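Local coordinates for protein phosphoribosylformylglycinamidine synthase 2 (Thermus thermophilus, PDB 3VIU) that belongs to the AIR synthase-related (PurM-like) family, carries two N-terminal and two C-terminal domains of that type in one chain, and binds adenosine-5'-diphosphate and magnesium, at residues Arg440-Lys446 / Val543-Val549; Ser474-Pro480 / Gln603-Arg607; Ala553-Arg559 / Arg616-Asp620; Ala622-Leu627 / Ala652-Glu656. All blocks are in the same frame, centred on the assembly; numbering follows the deposited sequence.

Overall arrangement
Contact 1 comes first along the chain: strand 441-448 pairs with strand 538-548, closing a long loop within one PurM-like N-terminal domain. Contact 2 opens inside that loop, at the end of helix 458-475, and closes beyond it on helix 596-611, so the two cross. Contact 3 starts a few residues after contact 1 ends and crosses contact 2 as well. Contact 2 joins the N-terminal domain to the C-terminal one, while contact 3 ties the loop between strands 538-548 and 563-567 to strand 618-620. Contact 4 follows in series, a short closure within the C-terminal domain. A backbone hydrogen bond between Val546 and Lys479 links contacts 1 and 2, and Val476 with Ala553 links contacts 2 and 3.

Contact 1 (Arg440-Lys446 / Val543-Val549); sequences RLGVAAK and VVGVLEV
Val443 and Val544 meet through their CG1 methyls, 3.7 Å apart, on the face of the sheet that also carries Ala445 and Val546. Both valines hold CG1 anti to the backbone N (chi1 -177° and 171°), which sends these two methyls to each other. Strand 172-182 packs on this face through Leu178. On the other face, Leu547 folds back across the backbone of Gly442, its CD2 3.1 Å from Gly442 O, and the CB of Ala444 lies 4.3 Å from the same methyl. Helix 458-475 lies against this side, touching Ala444 and Val543.

Between the two faces the backbones are sewn together in antiparallel register. Gly442 with Leu547, Ala444 with Gly545 and Lys446 with Val543 are hydrogen-bonded pairs, each bonded in both directions. Beyond them, Val549 N reaches Arg440 O at 2.9 Å. At the polar end the side chains of Arg440 and Glu548 run side by side. Glu548 OE1 stands 3.4 Å from Arg440 NH2, well out of the guanidinium plane, so charge alone draws them together; the same oxygen has a salt bridge to Lys551. This is the antiparallel pairing of two inner strands in the mixed sheet of a PurM-like N-terminal domain.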
loop_
_atom_site.group_PDB
_atom_site.type_symbol
_atom_site.label_atom_id
_atom_site.label_comp_id
_atom_site.label_asym_id
_atom_site.label_seq_id
_atom_site.Cartn_x
_atom_site.Cartn_y
_atom_site.Cartn_z
ATOM N N ARG A 440 0.918 12.123 23.069
ATOM C CA ARG A 440 2.079 12.725 22.440
ATOM C C ARG A 440 2.471 11.850 21.262
ATOM O O ARG A 440 3.474 12.089 20.599
ATOM C CB ARG A 440 3.220 12.780 23.434
ATOM C CG ARG A 440 2.837 13.449 24.738
ATOM C CD ARG A 440 3.973 13.342 25.714
ATOM N NE ARG A 440 5.202 13.846 25.121
ATOM C CZ ARG A 440 6.398 13.698 25.668
ATOM N NH1 ARG A 440 6.515 13.054 26.825
ATOM N NH2 ARG A 440 7.470 14.198 25.062
ATOM N N LEU A 441 1.654 10.835 21.007
ATOM C CA LEU A 441 1.910 9.891 19.935
ATOM C C LEU A 441 1.540 10.362 18.538
ATOM O O LEU A 441 0.546 11.064 18.329
ATOM C CB LEU A 441 1.189 8.575 20.222
ATOM C CG LEU A 441 1.605 7.873 21.513
ATOM C CD1 LEU A 441 0.685 6.691 21.766
ATOM C CD2 LEU A 441 3.057 7.430 21.410
ATOM N N GLY A 442 2.366 9.946 17.586
ATOM C CA GLY A 442 2.161 10.267 16.191
ATOM C C GLY A 442 2.461 9.021 15.381
ATOM O O GLY A 442 3.433 8.314 15.657
ATOM N N VAL A 443 1.615 8.739 14.394
ATOM C CA VAL A 443 1.788 7.575 13.531
ATOM C C VAL A 443 2.179 8.049 12.139
ATOM O O VAL A 443 1.470 8.855 11.542
ATOM C CB VAL A 443 0.483 6.780 13.430
ATOM C CG1 VAL A 443 0.696 5.537 12.592
ATOM C CG2 VAL A 443 -0.017 6.431 14.827
ATOM N N ALA A 444 3.309 7.557 11.630
ATOM C CA ALA A 444 3.784 7.939 10.306
ATOM C C ALA A 444 3.573 6.804 9.304
ATOM O O ALA A 444 3.703 5.629 9.647
ATOM C CB ALA A 444 5.255 8.318 10.366
ATOM N N ALA A 445 3.259 7.165 8.063
ATOM C CA ALA A 445 3.008 6.182 7.020
ATOM C C ALA A 445 3.417 6.656 5.632
ATOM O O ALA A 445 3.313 7.838 5.300
ATOM C CB ALA A 445 1.530 5.810 7.014
ATOM N N LYS A 446 3.865 5.713 4.816
ATOM C CA LYS A 446 4.266 6.023 3.461
ATOM C C LYS A 446 4.252 4.744 2.625
ATOM O O LYS A 446 4.437 3.648 3.148
ATOM C CB LYS A 446 5.668 6.636 3.468
ATOM C CG LYS A 446 5.888 7.747 2.441
ATOM C CD LYS A 446 5.964 7.215 1.038
ATOM C CE LYS A 446 6.194 8.342 0.047
ATOM N NZ LYS A 446 5.071 9.313 0.080
ATOM N N VAL A 543 4.806 1.399 4.877
ATOM C CA VAL A 543 5.465 1.293 6.164
ATOM C C VAL A 543 4.817 2.187 7.206
ATOM O O VAL A 543 4.492 3.342 6.938
ATOM C CB VAL A 543 6.963 1.684 6.070
ATOM C CG1 VAL A 543 7.556 1.815 7.478
ATOM C CG2 VAL A 543 7.725 0.640 5.270
ATOM N N VAL A 544 4.637 1.642 8.402
ATOM C CA VAL A 544 4.055 2.396 9.493
ATOM C C VAL A 544 5.093 2.507 10.599
ATOM O O VAL A 544 5.839 1.567 10.860
ATOM C CB VAL A 544 2.783 1.708 10.059
ATOM C CG1 VAL A 544 2.331 2.418 11.330
ATOM C CG2 VAL A 544 1.667 1.747 9.029
ATOM N N GLY A 545 5.140 3.670 11.235
ATOM C CA GLY A 545 6.066 3.887 12.329
ATOM C C GLY A 545 5.439 4.834 13.333
ATOM O O GLY A 545 4.376 5.391 13.073
ATOM N N VAL A 546 6.082 5.023 14.479
ATOM C CA VAL A 546 5.546 5.926 15.481
ATOM C C VAL A 546 6.606 6.901 15.952
ATOM O O VAL A 546 7.803 6.652 15.801
ATOM C CB VAL A 546 5.003 5.157 16.697
ATOM C CG1 VAL A 546 6.115 4.332 17.330
ATOM C CG2 VAL A 546 4.409 6.132 17.699
ATOM N N LEU A 547 6.157 8.017 16.516
ATOM C CA LEU A 547 7.063 9.039 17.016
ATOM C C LEU A 547 6.315 9.944 17.987
ATOM O O LEU A 547 5.113 9.800 18.181
ATOM C CB LEU A 547 7.607 9.880 15.859
ATOM C CG LEU A 547 6.614 10.791 15.125
ATOM C CD1 LEU A 547 7.385 11.755 14.245
ATOM C CD2 LEU A 547 5.648 9.973 14.288
ATOM N N GLU A 548 7.038 10.858 18.616
ATOM C CA GLU A 548 6.413 11.804 19.524
ATOM C C GLU A 548 6.190 13.022 18.666
ATOM O O GLU A 548 7.143 13.603 18.155
ATOM C CB GLU A 548 7.333 12.159 20.696
ATOM C CG GLU A 548 7.680 10.981 21.589
ATOM C CD GLU A 548 8.247 11.414 22.932
ATOM O OE1 GLU A 548 9.218 12.209 22.936
ATOM O OE2 GLU A 548 7.719 10.954 23.978
ATOM N N VAL A 549 4.929 13.388 18.489
ATOM C CA VAL A 549 4.559 14.535 17.675
ATOM C C VAL A 549 5.440 15.747 17.961
ATOM O O VAL A 549 5.683 16.573 17.084
ATOM C CB VAL A 549 3.099 14.914 17.927
ATOM C CG1 VAL A 549 2.690 16.063 17.031
ATOM C CG2 VAL A 549 2.224 13.715 17.684
#

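Contact 2 (Ser474-Pro480 / Gln603-Arg607); sequences SVVGAKP and QEAIR
Arg607 reaches from its helix to Ser474, giving NH1 to Ser474 OG over 3.0 Å. The hydroxyl sits at the edge of the guanidinium, only 2° from its plane, though the hydrogen bond is bent, 143° at the hydrogen. Ser474 OG is also hydrogen-bonded to Cys470 O, one turn back in its own helix, so two partners fix its rotation. The guanidinium is sandwiched: Lys479 CG stands over one face, and the CA of Glu604, from the arginine's own helix, over the opposite one. Pro480 joins the lysine side with its CD 3.5 Å from Arg607 NH1.

A bend in the arginine chain at chi3 (-58°) turns the flat group back toward the serine after CD has passed close to Ala478 O. Ile606, one residue earlier, puts its CG2 methyl 3.7 Å from Ser474 O, packing against the last turn of helix 458-475. That carbonyl also accepts Gly477 N at 2.9 Å in the Schellman motif that ends the helix. Gly477 takes a positive phi, and the chain then turns into Lys479 and Pro480, bringing them over the arginine.

The contact thus lays helix 596-611 of the C-terminal domain against the turn between helix 458-475 and strand 479-488 of the N-terminal domain, with Ile606 and Val475 both touching Ala618 of strand 618-620.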
loop_
_atom_site.group_PDB
_atom_site.type_symbol
_atom_site.label_atom_id
_atom_site.label_comp_id
_atom_site.label_asym_id
_atom_site.label_seq_id
_atom_site.Cartn_x
_atom_site.Cartn_y
_atom_site.Cartn_z
ATOM N N SER A 474 11.453 7.441 8.702
ATOM C CA SER A 474 12.573 7.813 9.561
ATOM C C SER A 474 12.854 9.298 9.452
ATOM O O SER A 474 13.230 9.944 10.424
ATOM C CB SER A 474 13.837 7.051 9.153
ATOM O OG SER A 474 13.649 5.664 9.319
ATOM N N VAL A 475 12.677 9.821 8.244
ATOM C CA VAL A 475 12.918 11.223 7.945
ATOM C C VAL A 475 11.994 12.196 8.683
ATOM O O VAL A 475 12.367 13.353 8.897
ATOM C CB VAL A 475 12.843 11.446 6.419
ATOM C CG1 VAL A 475 12.625 12.905 6.097
ATOM C CG2 VAL A 475 14.131 10.959 5.785
ATOM N N VAL A 476 10.792 11.764 9.061
ATOM C CA VAL A 476 9.928 12.679 9.805
ATOM C C VAL A 476 10.135 12.433 11.292
ATOM O O VAL A 476 9.495 13.056 12.135
ATOM C CB VAL A 476 8.408 12.553 9.427
ATOM C CG1 VAL A 476 8.211 12.952 7.967
ATOM C CG2 VAL A 476 7.883 11.143 9.693
ATOM N N GLY A 477 11.046 11.515 11.603
ATOM C CA GLY A 477 11.373 11.229 12.989
ATOM C C GLY A 477 10.758 10.005 13.628
ATOM O O GLY A 477 10.850 9.824 14.835
ATOM N N ALA A 478 10.140 9.148 12.836
ATOM C CA ALA A 478 9.515 7.964 13.404
ATOM C C ALA A 478 10.292 6.677 13.109
ATOM O O ALA A 478 11.011 6.588 12.115
ATOM C CB ALA A 478 8.086 7.853 12.887
ATOM N N LYS A 479 10.144 5.684 13.981
ATOM C CA LYS A 479 10.821 4.410 13.789
ATOM C C LYS A 479 9.941 3.364 13.109
ATOM O O LYS A 479 8.856 3.032 13.600
ATOM C CB LYS A 479 11.314 3.836 15.118
ATOM C CG LYS A 479 11.994 2.476 14.953
ATOM C CD LYS A 479 12.626 2.002 16.244
ATOM C CE LYS A 479 13.263 0.629 16.079
ATOM N NZ LYS A 479 13.845 0.140 17.372
ATOM N N PRO A 480 10.416 2.816 11.979
ATOM C CA PRO A 480 9.713 1.797 11.193
ATOM C C PRO A 480 9.326 0.618 12.076
ATOM O O PRO A 480 10.188 -0.007 12.686
ATOM C CB PRO A 480 10.752 1.396 10.146
ATOM C CG PRO A 480 11.587 2.616 10.000
ATOM C CD PRO A 480 11.754 3.069 11.414
ATOM N N GLN A 603 19.273 5.887 8.459
ATOM C CA GLN A 603 17.928 5.993 9.024
ATOM C C GLN A 603 17.977 6.197 10.538
ATOM O O GLN A 603 17.186 6.954 11.100
ATOM C CB GLN A 603 17.092 4.746 8.702
ATOM C CG GLN A 603 16.865 4.496 7.216
ATOM C CD GLN A 603 15.590 3.713 6.916
ATOM O OE1 GLN A 603 15.354 3.319 5.780
ATOM N NE2 GLN A 603 14.765 3.495 7.932
ATOM N N GLU A 604 18.906 5.518 11.198
ATOM C CA GLU A 604 19.038 5.657 12.639
ATOM C C GLU A 604 19.725 6.967 12.967
ATOM O O GLU A 604 19.447 7.576 14.000
ATOM C CB GLU A 604 19.817 4.482 13.224
ATOM C CG GLU A 604 19.023 3.191 13.177
ATOM C CD GLU A 604 19.850 1.970 13.516
ATOM O OE1 GLU A 604 19.314 0.841 13.404
ATOM O OE2 GLU A 604 21.028 2.141 13.892
ATOM N N ALA A 605 20.616 7.411 12.087
ATOM C CA ALA A 605 21.299 8.671 12.324
ATOM C C ALA A 605 20.294 9.818 12.242
ATOM O O ALA A 605 20.303 10.723 13.082
ATOM C CB ALA A 605 22.406 8.873 11.309
ATOM N N ILE A 606 19.411 9.780 11.246
ATOM C CA ILE A 606 18.442 10.858 11.106
ATOM C C ILE A 606 17.394 10.850 12.218
ATOM O O ILE A 606 16.971 11.911 12.678
ATOM C CB ILE A 606 17.755 10.851 9.703
ATOM C CG1 ILE A 606 16.988 12.156 9.505
ATOM C CG2 ILE A 606 16.789 9.678 9.573
ATOM C CD1 ILE A 606 17.790 13.391 9.830
ATOM N N ARG A 607 16.978 9.669 12.664
ATOM C CA ARG A 607 16.004 9.617 13.748
ATOM C C ARG A 607 16.638 10.156 15.040
ATOM O O ARG A 607 16.002 10.916 15.771
ATOM C CB ARG A 607 15.479 8.187 13.968
ATOM C CG ARG A 607 14.660 7.641 12.796
ATOM C CD ARG A 607 13.805 6.425 13.193
ATOM N NE ARG A 607 14.596 5.317 13.730
ATOM C CZ ARG A 607 15.137 4.344 13.002
ATOM N NH1 ARG A 607 14.976 4.319 11.683
ATOM N NH2 ARG A 607 15.849 3.399 13.599
#

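Contact 3 (Ala553-Arg559 / Arg616-Asp620); sequences AEMGFRR and RTAHD. With MG (magnesium ion), chain D.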
loop_
_atom_site.group_PDB
_atom_site.type_symbol
_atom_site.label_atom_id
_atom_site.label_comp_id
_atom_site.label_asym_id
_atom_site.label_seq_id
_atom_site.Cartn_x
_atom_site.Cartn_y
_atom_site.Cartn_z
ATOM N N ALA A 553 9.854 16.042 12.212
ATOM C CA ALA A 553 10.566 16.848 11.244
ATOM C C ALA A 553 9.761 16.877 9.961
ATOM O O ALA A 553 9.080 15.915 9.628
ATOM C CB ALA A 553 11.948 16.260 10.981
ATOM N N GLU A 554 9.804 17.998 9.259
ATOM C CA GLU A 554 9.115 18.093 7.986
ATOM C C GLU A 554 10.158 18.530 6.969
ATOM O O GLU A 554 11.249 18.960 7.337
ATOM C CB GLU A 554 7.919 19.053 8.056
ATOM C CG GLU A 554 8.173 20.441 8.585
ATOM C CD GLU A 554 6.869 21.229 8.719
ATOM O OE1 GLU A 554 6.208 21.129 9.776
ATOM O OE2 GLU A 554 6.495 21.930 7.754
HETATM N N MSE A 555 9.832 18.412 5.693
HETATM C CA MSE A 555 10.779 18.729 4.638
HETATM C C MSE A 555 11.013 20.193 4.300
HETATM O O MSE A 555 12.075 20.542 3.796
HETATM C CB MSE A 555 10.348 18.024 3.365
HETATM C CG MSE A 555 9.112 18.650 2.769
HETATM SE SE MSE A 555 8.731 17.934 1.040
HETATM C CE MSE A 555 10.278 18.615 0.117
ATOM N N GLY A 556 10.031 21.047 4.557
ATOM C CA GLY A 556 10.179 22.445 4.195
ATOM C C GLY A 556 11.152 23.316 4.971
ATOM O O GLY A 556 11.207 23.258 6.206
ATOM N N PHE A 557 11.938 24.117 4.255
ATOM C CA PHE A 557 12.846 25.028 4.933
ATOM C C PHE A 557 11.905 25.975 5.665
ATOM O O PHE A 557 11.023 26.572 5.053
ATOM C CB PHE A 557 13.707 25.810 3.939
ATOM C CG PHE A 557 14.731 24.972 3.222
ATOM C CD1 PHE A 557 15.466 24.006 3.905
ATOM C CD2 PHE A 557 14.987 25.179 1.868
ATOM C CE1 PHE A 557 16.441 23.260 3.255
ATOM C CE2 PHE A 557 15.963 24.440 1.202
ATOM C CZ PHE A 557 16.694 23.475 1.896
ATOM N N ARG A 558 12.085 26.121 6.972
ATOM C CA ARG A 558 11.186 26.969 7.730
ATOM C C ARG A 558 11.681 28.350 8.097
ATOM O O ARG A 558 10.876 29.246 8.364
ATOM C CB ARG A 558 10.721 26.225 8.984
ATOM C CG ARG A 558 9.319 25.646 8.828
ATOM C CD ARG A 558 8.877 24.843 10.039
ATOM N NE ARG A 558 9.583 23.571 10.138
ATOM C CZ ARG A 558 9.294 22.629 11.029
ATOM N NH1 ARG A 558 9.984 21.501 11.050
ATOM N NH2 ARG A 558 8.314 22.817 11.903
ATOM N N ARG A 559 12.995 28.537 8.098
ATOM C CA ARG A 559 13.563 29.828 8.457
ATOM C C ARG A 559 14.943 30.031 7.859
ATOM O O ARG A 559 15.671 29.070 7.606
ATOM C CB ARG A 559 13.646 29.954 9.983
ATOM C CG ARG A 559 14.080 28.665 10.677
ATOM C CD ARG A 559 14.368 28.843 12.171
ATOM N NE ARG A 559 13.218 29.332 12.930
ATOM C CZ ARG A 559 12.960 30.618 13.163
ATOM N NH1 ARG A 559 13.773 31.564 12.698
ATOM N NH2 ARG A 559 11.890 30.965 13.869
ATOM N N ARG A 616 14.701 19.666 12.877
ATOM C CA ARG A 616 13.266 19.459 12.737
ATOM C C ARG A 616 12.879 19.620 11.272
ATOM O O ARG A 616 11.707 19.763 10.931
ATOM C CB ARG A 616 12.476 20.438 13.610
ATOM C CG ARG A 616 12.705 21.877 13.255
ATOM C CD ARG A 616 11.720 22.784 13.952
ATOM N NE ARG A 616 12.003 24.180 13.634
ATOM C CZ ARG A 616 11.286 25.208 14.070
ATOM N NH1 ARG A 616 10.230 25.000 14.847
ATOM N NH2 ARG A 616 11.632 26.443 13.732
ATOM N N THR A 617 13.877 19.606 10.402
ATOM C CA THR A 617 13.616 19.715 8.973
ATOM C C THR A 617 14.579 18.800 8.217
ATOM O O THR A 617 15.802 18.971 8.246
ATOM C CB THR A 617 13.684 21.198 8.503
ATOM O OG1 THR A 617 13.961 21.262 7.101
ATOM C CG2 THR A 617 14.703 21.946 9.271
ATOM N N ALA A 618 13.996 17.790 7.574
ATOM C CA ALA A 618 14.748 16.790 6.830
ATOM C C ALA A 618 13.987 16.363 5.579
ATOM O O ALA A 618 12.767 16.486 5.499
ATOM C CB ALA A 618 15.018 15.573 7.721
ATOM N N HIS A 619 14.717 15.841 4.605
ATOM C CA HIS A 619 14.104 15.419 3.356
ATOM C C HIS A 619 15.101 14.484 2.699
ATOM O O HIS A 619 16.275 14.827 2.596
ATOM C CB HIS A 619 13.878 16.652 2.476
ATOM C CG HIS A 619 13.109 16.373 1.227
ATOM N ND1 HIS A 619 13.450 16.921 0.007
ATOM C CD2 HIS A 619 12.019 15.603 1.005
ATOM C CE1 HIS A 619 12.605 16.494 -0.914
ATOM N NE2 HIS A 619 11.726 15.693 -0.335
ATOM N N ASP A 620 14.668 13.303 2.268
ATOM C CA ASP A 620 15.629 12.410 1.635
ATOM C C ASP A 620 15.771 12.747 0.159
ATOM O O ASP A 620 14.885 13.366 -0.433
ATOM C CB ASP A 620 15.251 10.937 1.840
ATOM C CG ASP A 620 14.051 10.510 1.031
ATOM O OD1 ASP A 620 13.035 11.237 1.035
ATOM O OD2 ASP A 620 14.125 9.428 0.409
HETATM MG MG MG D . 10.790 11.344 -0.027
HETATM O O HOH W 1 11.982 9.427 -1.052
HETATM O O HOH W 2 12.344 12.801 -1.413
#
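Strand 618-620 leads into the magnesium site, and the loop 553-559 runs along its beginning. A single bridge joins Glu554 to Thr617: Glu554 N donates to Arg616 O at 3.1 Å, and Ala618 N to Glu554 O at 3.0 Å. Both donors stand above the plane of the carbonyl they meet, by a little over 40°.

Where the strand reaches His619, Met555 of the loop, a selenomethionine, lies over one face of the imidazole. Its chain bends at chi3 (-66°), which places the CE methyl over the ring centre, 3.3 Å from the centroid, a CH-pi contact, while SE stands obliquely to the ring. His619 ND1 makes a weak hydrogen bond to Ala629 O of helix 625-634.

In this PurM-like C-terminal domain, strand 618-620 is an edge strand of its mixed sheet and pairs with strand 661-665. Asp620, just after His619, binds the magnesium ion through OD1 at 2.5 Å, together with two waters, Asp430 and Asn472. Its second oxygen, OD2, accepts a hydrogen from water 1 and forms a salt bridge with Arg471.

Away from the metal, the guanidinium of Arg558 stacks on that of Arg616, planes 23° apart and centres separated by 4.5 Å. Glu554 CG lies over the opposite face of Arg558, and Glu554 OE1, 3.4 Å from Arg558 NH2 and well outside its plane, may offset part of the like charge of the two arginines; Glu554 OE2 is hydrogen-bonded to Tyr637.

Contact 4 (Ala622-Leu627 / Ala652-Glu656); sequences AEGGLL and ALFGE
The ring of Phe654 has the CB of Leu653 over one face, Gly624 O at its edge near the ring plane, and Leu627 CD2 arriving obliquely, 3.9 Å from CZ. This aromatic follows helix 650-653 in the PurM-like C-terminal domain, and its ring edge meets a type II beta turn, Ala622 to Gly625, that leads into helix 625-634. Pro391, Val394 and Leu398 of helix 391-399 pack on Phe654. Leu627 and Leu653 lie side by side, Leu627 CD2 being 3.7 Å from Leu653 CB, and Trp706 and Leu704 extend this apolar patch.

Next to this patch, Leu627 N gives a nearly straight bond (168°) to Leu653 O, in the carbonyl plane, tying the first turn of one helix to the last of the other. Water 3 bridges the same two ends, accepting from Leu626 N and lying within hydrogen-bonding distance of Ala652 O and Gly655 O. Gly625, with positive phi, lies tight against Phe654, CA to CA 3.8 Å.

At the turn, the extended chain of Glu656 brings OE2 to Gly624 N at 2.9 Å; the N-H comes from the anti side, 33° out of the carboxylate plane. That oxygen also accepts Glu578 N, while Glu656 OE1 is hydrogen-bonded to Tyr453 OH.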
loop_
_atom_site.group_PDB
_atom_site.type_symbol
_atom_site.label_atom_id
_atom_site.label_comp_id
_atom_site.label_asym_id
_atom_site.label_seq_id
_atom_site.Cartn_x
_atom_site.Cartn_y
_atom_site.Cartn_z
ATOM N N ALA A 622 15.766 11.490 -3.405
ATOM C CA ALA A 622 15.332 10.365 -4.212
ATOM C C ALA A 622 15.383 10.669 -5.692
ATOM O O ALA A 622 16.369 11.214 -6.183
ATOM C CB ALA A 622 13.929 9.940 -3.804
ATOM N N GLU A 623 14.320 10.323 -6.410
ATOM C CA GLU A 623 14.307 10.551 -7.848
ATOM C C GLU A 623 14.536 12.014 -8.199
ATOM O O GLU A 623 14.019 12.908 -7.528
ATOM C CB GLU A 623 13.004 10.033 -8.474
ATOM C CG GLU A 623 11.796 9.938 -7.534
ATOM C CD GLU A 623 11.801 8.704 -6.639
ATOM O OE1 GLU A 623 11.972 7.578 -7.163
ATOM O OE2 GLU A 623 11.615 8.861 -5.408
ATOM N N GLY A 624 15.339 12.248 -9.240
ATOM C CA GLY A 624 15.636 13.605 -9.661
ATOM C C GLY A 624 16.936 14.160 -9.096
ATOM O O GLY A 624 17.402 15.221 -9.509
ATOM N N GLY A 625 17.514 13.457 -8.128
ATOM C CA GLY A 625 18.775 13.891 -7.552
ATOM C C GLY A 625 18.772 15.030 -6.548
ATOM O O GLY A 625 17.728 15.586 -6.189
ATOM N N LEU A 626 19.979 15.383 -6.117
ATOM C CA LEU A 626 20.213 16.428 -5.131
ATOM C C LEU A 626 19.496 17.750 -5.374
ATOM O O LEU A 626 18.894 18.303 -4.459
ATOM C CB LEU A 626 21.719 16.686 -5.001
ATOM C CG LEU A 626 22.098 17.858 -4.086
ATOM C CD1 LEU A 626 21.570 17.620 -2.677
ATOM C CD2 LEU A 626 23.602 18.030 -4.067
ATOM N N LEU A 627 19.559 18.264 -6.595
ATOM C CA LEU A 627 18.922 19.540 -6.897
ATOM C C LEU A 627 17.400 19.502 -6.785
ATOM O O LEU A 627 16.790 20.426 -6.242
ATOM C CB LEU A 627 19.354 20.034 -8.286
ATOM C CG LEU A 627 20.379 21.178 -8.309
ATOM C CD1 LEU A 627 21.467 20.960 -7.289
ATOM C CD2 LEU A 627 20.973 21.288 -9.698
ATOM N N ALA A 652 26.093 14.388 -10.358
ATOM C CA ALA A 652 26.066 15.045 -9.062
ATOM C C ALA A 652 24.825 15.892 -8.829
ATOM O O ALA A 652 24.301 15.934 -7.730
ATOM C CB ALA A 652 27.314 15.901 -8.885
ATOM N N LEU A 653 24.344 16.562 -9.859
ATOM C CA LEU A 653 23.190 17.418 -9.679
ATOM C C LEU A 653 21.841 16.699 -9.772
ATOM O O LEU A 653 20.891 17.064 -9.069
ATOM C CB LEU A 653 23.254 18.574 -10.689
ATOM C CG LEU A 653 24.570 19.380 -10.681
ATOM C CD1 LEU A 653 24.573 20.395 -11.811
ATOM C CD2 LEU A 653 24.746 20.077 -9.341
ATOM N N PHE A 654 21.771 15.658 -10.596
ATOM C CA PHE A 654 20.518 14.935 -10.807
ATOM C C PHE A 654 20.582 13.422 -10.684
ATOM O O PHE A 654 19.548 12.763 -10.727
ATOM C CB PHE A 654 19.981 15.277 -12.189
ATOM C CG PHE A 654 19.995 16.736 -12.486
ATOM C CD1 PHE A 654 19.042 17.579 -11.928
ATOM C CD2 PHE A 654 20.964 17.275 -13.327
ATOM C CE1 PHE A 654 19.047 18.942 -12.207
ATOM C CE2 PHE A 654 20.983 18.635 -13.613
ATOM C CZ PHE A 654 20.019 19.473 -13.052
ATOM N N GLY A 655 21.790 12.876 -10.555
ATOM C CA GLY A 655 21.947 11.438 -10.430
ATOM C C GLY A 655 21.238 10.931 -9.194
ATOM O O GLY A 655 21.081 11.670 -8.219
ATOM N N GLU A 656 20.809 9.676 -9.215
ATOM C CA GLU A 656 20.106 9.131 -8.058
ATOM C C GLU A 656 20.937 8.121 -7.259
ATOM O O GLU A 656 21.762 7.402 -7.816
ATOM C CB GLU A 656 18.783 8.508 -8.521
ATOM C CG GLU A 656 18.096 9.363 -9.579
ATOM C CD GLU A 656 16.743 8.829 -10.025
ATOM O OE1 GLU A 656 16.526 7.595 -9.980
ATOM O OE2 GLU A 656 15.902 9.656 -10.442
HETATM O O HOH W 3 22.285 13.876 -6.925
#